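Long-range contacts in ATP phosphoribosyltransferase regulatory subunit (Bacillus halodurans, PDB 3OD1), which is probably required, together with the HisG subunit, for the first step of histidine biosynthesis and may allow feedback regulation of that step by histidine: residues Gln33-Ile38 / Glu127-Glu132; Asn39-Asp44 / Asp142-Ala147; Gly335-Cys340 / Gly362-Leu367. One frame throughout, in Å; residues are numbered along the deposited sequence.

Overall arrangement
Contacts 1 and 2 lie in the synthetase-like part of the chain and share helix 21-40: contact 1 lays it on strand 125-134, while contact 2 sets its C-terminal end and the following turn against helix 139-155. They adjoin, Tyr43 of contact 2 packing on Ile38 and Val131 of contact 1. All residues touching in contact 2 are buried, and all but the partly exposed Thr35 in contact 1; contact 1 is purely apolar, whereas contact 2 buries a carboxylate. Contact 3, its centre about 29 Å from that of contact 1, is a backbone-bonded strand pair of the C-terminal domain with one exposed flank. Contacts 2 and 3 both also meet the second subunit.

Contact 1 of 3, residues Gln33-Ile38 / Glu127-Glu132; sequences QMTEEI and EQLGVE
Leu129 and Val131 of strand 125-134 push their side chains into the sheet-facing side of helix 21-40, where Met34, Thr35 and Ile38 receive them: the helix-on-sheet layer of the class II aminoacyl-tRNA synthetase fold. Residues 33-38 and 127-132 run almost parallel, 9° apart, their axes approaching to 9.7 Å. Ile38 bridges the two strand residues. From its CB, chi1 of -70° sets CG1 anti to the carbonyl carbon and leaves CG2 anti to the backbone N. CG2 rests on Val131 CG1 at 3.8 Å, and CG1 lies over the same methyl at 4.1 Å. Chi2 of 166° then extends the chain, and the terminal CD1 slides past Leu129 to touch its CD2 at 3.7 Å. An alanine at Ile38 would probably open a gap beside Val131 CG1, which would lose its partners in residues 33-38, and leave Leu129 CD2 with Met34 as its one remaining partner there. The two methyls of Leu129 straddle Met34 CB, with further partners on either branch. CD2 also meets the selenomethionine methyl, Met34 CE, at 3.9 Å, which the bend at chi3 folds back across the leucine. Thr35 turns its hydroxyl to the carbonyl O of Cys31, one helical turn earlier, and presents its methyl to the strand. That methyl, Thr35 CG2, touches Leu129 CD1 at 3.7 Å.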
loop_
_atom_site.group_PDB
_atom_site.type_symbol
_atom_site.label_atom_id
_atom_site.label_comp_id
_atom_site.label_asym_id
_atom_site.label_seq_id
_atom_site.Cartn_x
_atom_site.Cartn_y
_atom_site.Cartn_z
ATOM N N GLN B 33 -8.641 -4.342 11.094
ATOM C CA GLN B 33 -9.879 -4.263 11.866
ATOM C C GLN B 33 -10.834 -3.225 11.272
ATOM O O GLN B 33 -12.035 -3.478 11.132
ATOM C CB GLN B 33 -9.577 -3.960 13.332
ATOM C CG GLN B 33 -8.859 -5.123 14.029
ATOM C CD GLN B 33 -9.721 -6.376 14.063
ATOM O OE1 GLN B 33 -10.932 -6.298 14.274
ATOM N NE2 GLN B 33 -9.104 -7.535 13.851
HETATM N N MSE B 34 -10.307 -2.062 10.907
HETATM C CA MSE B 34 -11.154 -1.036 10.318
HETATM C C MSE B 34 -11.703 -1.431 8.957
HETATM O O MSE B 34 -12.882 -1.201 8.673
HETATM C CB MSE B 34 -10.440 0.319 10.252
HETATM C CG MSE B 34 -10.049 0.852 11.628
HETATM SE SE MSE B 34 -9.426 2.673 11.563
HETATM C CE MSE B 34 -11.094 3.531 10.998
ATOM N N THR B 35 -10.857 -2.011 8.113
ATOM C CA THR B 35 -11.273 -2.390 6.769
ATOM C C THR B 35 -12.299 -3.526 6.807
ATOM O O THR B 35 -13.187 -3.595 5.961
ATOM C CB THR B 35 -10.069 -2.763 5.870
ATOM O OG1 THR B 35 -9.262 -3.740 6.526
ATOM C CG2 THR B 35 -9.215 -1.533 5.587
ATOM N N GLU B 36 -12.190 -4.393 7.808
ATOM C CA GLU B 36 -13.185 -5.443 8.004
ATOM C C GLU B 36 -14.565 -4.872 8.340
ATOM O O GLU B 36 -15.569 -5.349 7.828
ATOM C CB GLU B 36 -12.761 -6.396 9.115
ATOM C CG GLU B 36 -12.376 -7.773 8.611
ATOM C CD GLU B 36 -11.765 -8.642 9.693
ATOM O OE1 GLU B 36 -12.469 -8.955 10.681
ATOM O OE2 GLU B 36 -10.576 -9.010 9.549
ATOM N N GLU B 37 -14.614 -3.890 9.236
ATOM C CA GLU B 37 -15.886 -3.235 9.574
ATOM C C GLU B 37 -16.451 -2.529 8.344
ATOM O O GLU B 37 -17.626 -2.675 7.999
ATOM C CB GLU B 37 -15.710 -2.214 10.705
ATOM C CG GLU B 37 -17.023 -1.594 11.200
ATOM C CD GLU B 37 -17.907 -2.610 11.910
ATOM O OE1 GLU B 37 -17.368 -3.645 12.326
ATOM O OE2 GLU B 37 -19.131 -2.380 12.057
ATOM N N ILE B 38 -15.594 -1.773 7.672
ATOM C CA ILE B 38 -15.996 -1.066 6.462
ATOM C C ILE B 38 -16.625 -2.005 5.428
ATOM O O ILE B 38 -17.624 -1.665 4.776
ATOM C CB ILE B 38 -14.806 -0.284 5.886
ATOM C CG1 ILE B 38 -14.467 0.902 6.815
ATOM C CG2 ILE B 38 -15.087 0.173 4.457
ATOM C CD1 ILE B 38 -13.102 1.528 6.525
ATOM N N GLU B 127 -0.141 7.228 5.682
ATOM C CA GLU B 127 -1.232 6.337 5.285
ATOM C C GLU B 127 -2.588 6.848 5.785
ATOM O O GLU B 127 -2.729 7.280 6.926
ATOM C CB GLU B 127 -0.969 4.910 5.802
ATOM C CG GLU B 127 -1.887 3.864 5.221
ATOM C CD GLU B 127 -1.421 2.446 5.506
ATOM O OE1 GLU B 127 -0.620 2.253 6.449
ATOM O OE2 GLU B 127 -1.871 1.522 4.788
ATOM N N GLN B 128 -3.576 6.825 4.901
ATOM C CA GLN B 128 -4.908 7.273 5.260
ATOM C C GLN B 128 -5.913 6.227 4.828
ATOM O O GLN B 128 -5.761 5.590 3.776
ATOM C CB GLN B 128 -5.205 8.607 4.592
ATOM C CG GLN B 128 -6.519 9.227 5.005
ATOM C CD GLN B 128 -6.682 10.610 4.407
ATOM O OE1 GLN B 128 -5.860 11.499 4.641
ATOM N NE2 GLN B 128 -7.731 10.790 3.602
ATOM N N LEU B 129 -6.942 6.053 5.643
ATOM C CA LEU B 129 -7.971 5.070 5.353
ATOM C C LEU B 129 -9.346 5.735 5.519
ATOM O O LEU B 129 -9.543 6.572 6.399
ATOM C CB LEU B 129 -7.761 3.864 6.282
ATOM C CG LEU B 129 -8.739 2.721 6.493
ATOM C CD1 LEU B 129 -7.996 1.589 7.213
ATOM C CD2 LEU B 129 -9.926 3.184 7.333
ATOM N N GLY B 130 -10.290 5.405 4.649
ATOM C CA GLY B 130 -11.592 6.039 4.729
ATOM C C GLY B 130 -12.559 5.531 3.684
ATOM O O GLY B 130 -12.289 4.527 3.012
ATOM N N VAL B 131 -13.680 6.243 3.552
ATOM C CA VAL B 131 -14.774 5.874 2.652
ATOM C C VAL B 131 -15.361 7.113 2.003
ATOM O O VAL B 131 -15.258 8.227 2.548
ATOM C CB VAL B 131 -15.936 5.186 3.416
ATOM C CG1 VAL B 131 -15.437 3.981 4.209
ATOM C CG2 VAL B 131 -16.634 6.182 4.360
ATOM N N GLU B 132 -15.982 6.914 0.840
ATOM C CA GLU B 132 -16.794 7.940 0.192
ATOM C C GLU B 132 -18.153 7.306 -0.078
ATOM O O GLU B 132 -18.230 6.169 -0.557
ATOM C CB GLU B 132 -16.175 8.372 -1.146
ATOM C CG GLU B 132 -14.691 8.691 -1.074
ATOM C CD GLU B 132 -14.390 9.893 -0.194
ATOM O OE1 GLU B 132 -15.327 10.647 0.152
ATOM O OE2 GLU B 132 -13.205 10.081 0.152
#

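Contact 2 of 3, residues Asn39-Asp44 / Asp142-Ala147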
loop_
_atom_site.group_PDB
_atom_site.type_symbol
_atom_site.label_atom_id
_atom_site.label_comp_id
_atom_site.label_asym_id
_atom_site.label_seq_id
_atom_site.Cartn_x
_atom_site.Cartn_y
_atom_site.Cartn_z
ATOM N N ASN B 39 -16.068 -3.204 5.298
ATOM C CA ASN B 39 -16.585 -4.158 4.320
ATOM C C ASN B 39 -17.951 -4.709 4.701
ATOM O O ASN B 39 -18.792 -4.994 3.832
ATOM C CB ASN B 39 -15.602 -5.305 4.115
ATOM C CG ASN B 39 -15.274 -5.517 2.660
ATOM O OD1 ASN B 39 -15.526 -6.589 2.112
ATOM N ND2 ASN B 39 -14.733 -4.479 2.009
ATOM N N LEU B 40 -18.155 -4.869 6.000
ATOM C CA LEU B 40 -19.451 -5.276 6.543
ATOM C C LEU B 40 -20.577 -4.264 6.283
ATOM O O LEU B 40 -21.753 -4.602 6.402
ATOM C CB LEU B 40 -19.329 -5.547 8.039
ATOM C CG LEU B 40 -18.500 -6.799 8.378
ATOM C CD1 LEU B 40 -18.347 -6.947 9.891
ATOM C CD2 LEU B 40 -19.153 -8.038 7.797
ATOM N N TRP B 41 -20.223 -3.026 5.950
ATOM C CA TRP B 41 -21.236 -1.994 5.671
ATOM C C TRP B 41 -21.445 -1.772 4.176
ATOM O O TRP B 41 -22.090 -0.802 3.769
ATOM C CB TRP B 41 -20.857 -0.666 6.332
ATOM C CG TRP B 41 -20.908 -0.685 7.816
ATOM C CD1 TRP B 41 -20.286 -1.573 8.647
ATOM C CD2 TRP B 41 -21.605 0.241 8.665
ATOM N NE1 TRP B 41 -20.559 -1.263 9.958
ATOM C CE2 TRP B 41 -21.357 -0.149 9.998
ATOM C CE3 TRP B 41 -22.414 1.363 8.427
ATOM C CZ2 TRP B 41 -21.888 0.543 11.092
ATOM C CZ3 TRP B 41 -22.946 2.040 9.510
ATOM C CH2 TRP B 41 -22.684 1.626 10.827
ATOM N N GLY B 42 -20.865 -2.641 3.359
ATOM C CA GLY B 42 -21.107 -2.627 1.930
ATOM C C GLY B 42 -20.198 -1.760 1.085
ATOM O O GLY B 42 -20.484 -1.525 -0.090
ATOM N N TYR B 43 -19.100 -1.276 1.661
ATOM C CA TYR B 43 -18.168 -0.434 0.903
ATOM C C TYR B 43 -17.186 -1.319 0.145
ATOM O O TYR B 43 -16.810 -2.393 0.628
ATOM C CB TYR B 43 -17.448 0.565 1.827
ATOM C CG TYR B 43 -18.367 1.660 2.325
ATOM C CD1 TYR B 43 -18.283 2.952 1.812
ATOM C CD2 TYR B 43 -19.339 1.395 3.284
ATOM C CE1 TYR B 43 -19.134 3.954 2.244
ATOM C CE2 TYR B 43 -20.216 2.394 3.717
ATOM C CZ TYR B 43 -20.104 3.667 3.190
ATOM O OH TYR B 43 -20.942 4.660 3.623
ATOM N N ASP B 44 -16.809 -0.903 -1.059
ATOM C CA ASP B 44 -15.834 -1.663 -1.857
ATOM C C ASP B 44 -14.521 -0.898 -1.914
ATOM O O ASP B 44 -14.488 0.266 -2.332
ATOM C CB ASP B 44 -16.303 -1.853 -3.300
ATOM C CG ASP B 44 -17.515 -2.764 -3.426
ATOM O OD1 ASP B 44 -17.602 -3.794 -2.734
ATOM O OD2 ASP B 44 -18.366 -2.455 -4.265
ATOM N N ASP B 142 -25.697 10.869 5.989
ATOM C CA ASP B 142 -24.906 11.644 6.956
ATOM C C ASP B 142 -24.604 10.809 8.209
ATOM O O ASP B 142 -23.461 10.704 8.641
ATOM C CB ASP B 142 -25.659 12.906 7.383
ATOM C CG ASP B 142 -25.660 13.995 6.317
ATOM O OD1 ASP B 142 -24.892 13.903 5.338
ATOM O OD2 ASP B 142 -26.430 14.963 6.485
ATOM N N GLY B 143 -25.646 10.221 8.789
ATOM C CA GLY B 143 -25.497 9.403 9.985
ATOM C C GLY B 143 -24.701 8.139 9.742
ATOM O O GLY B 143 -23.913 7.717 10.593
ATOM N N GLU B 144 -24.896 7.530 8.574
ATOM C CA GLU B 144 -24.172 6.304 8.223
ATOM C C GLU B 144 -22.650 6.469 8.251
ATOM O O GLU B 144 -21.959 5.674 8.874
ATOM C CB GLU B 144 -24.608 5.770 6.855
ATOM C CG GLU B 144 -23.831 4.519 6.396
ATOM C CD GLU B 144 -24.150 4.114 4.957
ATOM O OE1 GLU B 144 -25.246 4.458 4.454
ATOM O OE2 GLU B 144 -23.294 3.472 4.314
ATOM N N VAL B 145 -22.113 7.477 7.573
ATOM C CA VAL B 145 -20.653 7.598 7.539
ATOM C C VAL B 145 -20.067 7.896 8.922
ATOM O O VAL B 145 -18.966 7.463 9.228
ATOM C CB VAL B 145 -20.146 8.629 6.495
ATOM C CG1 VAL B 145 -20.587 8.224 5.089
ATOM C CG2 VAL B 145 -20.627 10.026 6.838
ATOM N N ILE B 146 -20.796 8.630 9.758
ATOM C CA ILE B 146 -20.296 8.926 11.097
ATOM C C ILE B 146 -20.375 7.678 11.973
ATOM O O ILE B 146 -19.424 7.357 12.684
ATOM C CB ILE B 146 -21.060 10.100 11.757
ATOM C CG1 ILE B 146 -20.748 11.421 11.026
ATOM C CG2 ILE B 146 -20.706 10.192 13.226
ATOM C CD1 ILE B 146 -21.594 12.620 11.506
ATOM N N ALA B 147 -21.504 6.973 11.894
ATOM C CA ALA B 147 -21.713 5.734 12.635
ATOM C C ALA B 147 -20.725 4.643 12.233
ATOM O O ALA B 147 -20.270 3.876 13.074
ATOM C CB ALA B 147 -23.157 5.248 12.473
HETATM O O HOH W 1 -24.491 0.465 4.649
#
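Glu144 OE2 accepts a 2.7 Å hydrogen bond from Tyr43 OH, the one direct hydrogen bond between residues 39-44 and 142-147. The two side chains meet tip to tip. The hydroxyl stands above the carboxylate, 54° out of its plane, while the carboxylate oxygen lies at the edge of the phenol ring, close to the ring plane; the two planes are 76° apart. Glu144 reaches this far because CG is anti to the backbone N and the chain beyond it is extended. A water bonded to Trp41 O at 2.9 Å lies near the same OE2 and makes at most a weak bond to it. Glu144 OE1 forms a salt bridge with Arg105, so the buried carboxylate is held at both oxygens, and its negative charge is probably offset. Alongside, the six-membered ring of Trp41 slides past Glu144 in the opposite direction, CE3 lying 4.0 Å from Glu144 CG and CZ3 3.8 Å from Glu144 O. Its far corner, CH2, comes to 4.0 Å from Ala147 CB. Val145 adds a lighter touch, CG1 lying 3.9 Å from Tyr43 OH. The indole NE1 is bonded to Glu37 OE2, one turn back on helix 21-40, which helps fix the ring's rotation, and Arg359 of the second subunit makes a cation-pi contact with the indole. The turn following helix 21-40 is thus fitted against helix 139-155, with Tyr43 and Glu144 both packed on Leu133 of strand 125-134.

Contact 3 of 3, residues Gly335-Cys340 / Gly362-Leu367; sequences GHEQTC and GEAVVL
Thr339 and Ala364 begin the close-fitting part of this contact, with Thr339 N bonded to Ala364 O at 3.0 Å and an N-H...O angle of 170°. Thr339 O takes the next bond, from Val366 N at 2.7 Å, so that one residue straddles Val365 through both of its backbone polar groups, the usual pattern of parallel strands. The same carbonyl oxygen also receives a CA-H...O contact from Val365 CA at 3.2 Å. One residue on, Cys340 CA makes a matching contact to Val366 O at 3.3 Å. Thr339 and Val365 lie on one face of the sheet, Cys340 and Val366 on the other, where Cys340 SG is a looser 4.3 Å from Val366 CG1. The pairing joins the two strands of a beta-alpha-beta unit whose connecting helix, 348-359, is closed by a Schellman motif with Gly362 as its C-prime residue; strand 339-343 is the middle strand of the small parallel sheet of the HisZ C-terminal domain. Ahead of the bridged residues side chains add to the fit. Gln338 CG sits 3.7 Å from Ala364 CB, after which a chi2 of 112° carries CD away from Ala364. Its NE2 is bonded to Asp44 of the second subunit, so this residue packs within its own chain and bonds across the dimer contact. The solvent side belongs to Glu337, an exposed residue whose chain bends at chi2, turning CD toward Ala364; OE1 lies 3.9 Å from Ala364 CB, a simple van der Waals touch beside the bonded backbone.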
loop_
_atom_site.group_PDB
_atom_site.type_symbol
_atom_site.label_atom_id
_atom_site.label_comp_id
_atom_site.label_asym_id
_atom_site.label_seq_id
_atom_site.Cartn_x
_atom_site.Cartn_y
_atom_site.Cartn_z
ATOM N N GLY B 335 9.651 -8.176 19.625
ATOM C CA GLY B 335 9.382 -9.544 20.031
ATOM C C GLY B 335 9.204 -10.477 18.848
ATOM O O GLY B 335 8.394 -10.217 17.956
ATOM N N HIS B 336 9.967 -11.567 18.836
ATOM C CA HIS B 336 9.866 -12.551 17.766
ATOM C C HIS B 336 9.013 -13.729 18.210
ATOM O O HIS B 336 9.525 -14.697 18.771
ATOM C CB HIS B 336 11.252 -13.039 17.337
ATOM C CG HIS B 336 12.222 -11.934 17.057
ATOM N ND1 HIS B 336 13.562 -12.160 16.823
ATOM C CD2 HIS B 336 12.050 -10.591 16.981
ATOM C CE1 HIS B 336 14.172 -11.008 16.612
ATOM N NE2 HIS B 336 13.276 -10.040 16.703
ATOM N N GLU B 337 7.709 -13.622 17.968
ATOM C CA GLU B 337 6.754 -14.686 18.268
ATOM C C GLU B 337 7.202 -15.998 17.654
ATOM O O GLU B 337 6.943 -17.075 18.192
ATOM C CB GLU B 337 5.366 -14.325 17.725
ATOM C CG GLU B 337 4.361 -15.490 17.704
ATOM C CD GLU B 337 4.451 -16.366 16.447
ATOM O OE1 GLU B 337 3.719 -16.090 15.469
ATOM O OE2 GLU B 337 5.235 -17.342 16.437
ATOM N N GLN B 338 7.879 -15.891 16.520
ATOM C CA GLN B 338 8.265 -17.041 15.712
ATOM C C GLN B 338 9.030 -18.128 16.477
ATOM O O GLN B 338 9.708 -17.855 17.473
ATOM C CB GLN B 338 9.069 -16.562 14.501
ATOM C CG GLN B 338 8.254 -15.705 13.526
ATOM C CD GLN B 338 8.699 -14.251 13.492
ATOM O OE1 GLN B 338 9.391 -13.774 14.390
ATOM N NE2 GLN B 338 8.300 -13.539 12.446
ATOM N N THR B 339 8.885 -19.366 16.010
ATOM C CA THR B 339 9.722 -20.478 16.446
ATOM C C THR B 339 10.892 -20.632 15.465
ATOM O O THR B 339 10.752 -20.335 14.272
ATOM C CB THR B 339 8.930 -21.785 16.473
ATOM O OG1 THR B 339 7.893 -21.697 17.455
ATOM C CG2 THR B 339 9.825 -22.931 16.819
ATOM N N CYS B 340 12.042 -21.084 15.965
ATOM C CA CYS B 340 13.225 -21.248 15.128
ATOM C C CYS B 340 13.782 -22.670 15.234
ATOM O O CYS B 340 14.107 -23.135 16.318
ATOM C CB CYS B 340 14.306 -20.239 15.520
ATOM S SG CYS B 340 15.849 -20.402 14.588
ATOM N N GLY B 362 -0.480 -23.005 11.578
ATOM C CA GLY B 362 -0.488 -21.571 11.771
ATOM C C GLY B 362 0.677 -21.106 12.607
ATOM O O GLY B 362 0.731 -19.946 13.011
ATOM N N GLU B 363 1.612 -22.022 12.859
ATOM C CA GLU B 363 2.831 -21.709 13.594
ATOM C C GLU B 363 3.882 -21.127 12.661
ATOM O O GLU B 363 4.307 -21.781 11.715
ATOM C CB GLU B 363 3.394 -22.965 14.251
ATOM C CG GLU B 363 2.677 -23.388 15.514
ATOM C CD GLU B 363 3.248 -24.668 16.090
ATOM O OE1 GLU B 363 4.428 -24.664 16.510
ATOM O OE2 GLU B 363 2.513 -25.678 16.113
ATOM N N ALA B 364 4.297 -19.896 12.927
ATOM C CA ALA B 364 5.358 -19.284 12.148
ATOM C C ALA B 364 6.685 -19.900 12.567
ATOM O O ALA B 364 6.997 -19.961 13.762
ATOM C CB ALA B 364 5.367 -17.768 12.363
ATOM N N VAL B 365 7.464 -20.351 11.582
ATOM C CA VAL B 365 8.733 -21.026 11.844
ATOM C C VAL B 365 9.870 -20.486 10.980
ATOM O O VAL B 365 9.751 -20.406 9.759
ATOM C CB VAL B 365 8.628 -22.552 11.603
ATOM C CG1 VAL B 365 9.925 -23.239 12.007
ATOM C CG2 VAL B 365 7.474 -23.141 12.392
ATOM N N VAL B 366 10.972 -20.118 11.622
ATOM C CA VAL B 366 12.197 -19.834 10.901
ATOM C C VAL B 366 13.009 -21.133 10.859
ATOM O O VAL B 366 13.366 -21.682 11.899
ATOM C CB VAL B 366 13.020 -18.720 11.576
ATOM C CG1 VAL B 366 14.411 -18.622 10.952
ATOM C CG2 VAL B 366 12.303 -17.381 11.469
ATOM N N LEU B 367 13.257 -21.640 9.653
ATOM C CA LEU B 367 14.037 -22.863 9.463
ATOM C C LEU B 367 15.438 -22.429 9.044
ATOM O O LEU B 367 15.616 -21.850 7.977
ATOM C CB LEU B 367 13.387 -23.721 8.381
ATOM C CG LEU B 367 14.018 -25.066 8.015
ATOM C CD1 LEU B 367 14.121 -25.996 9.208
ATOM C CD2 LEU B 367 13.194 -25.693 6.902
#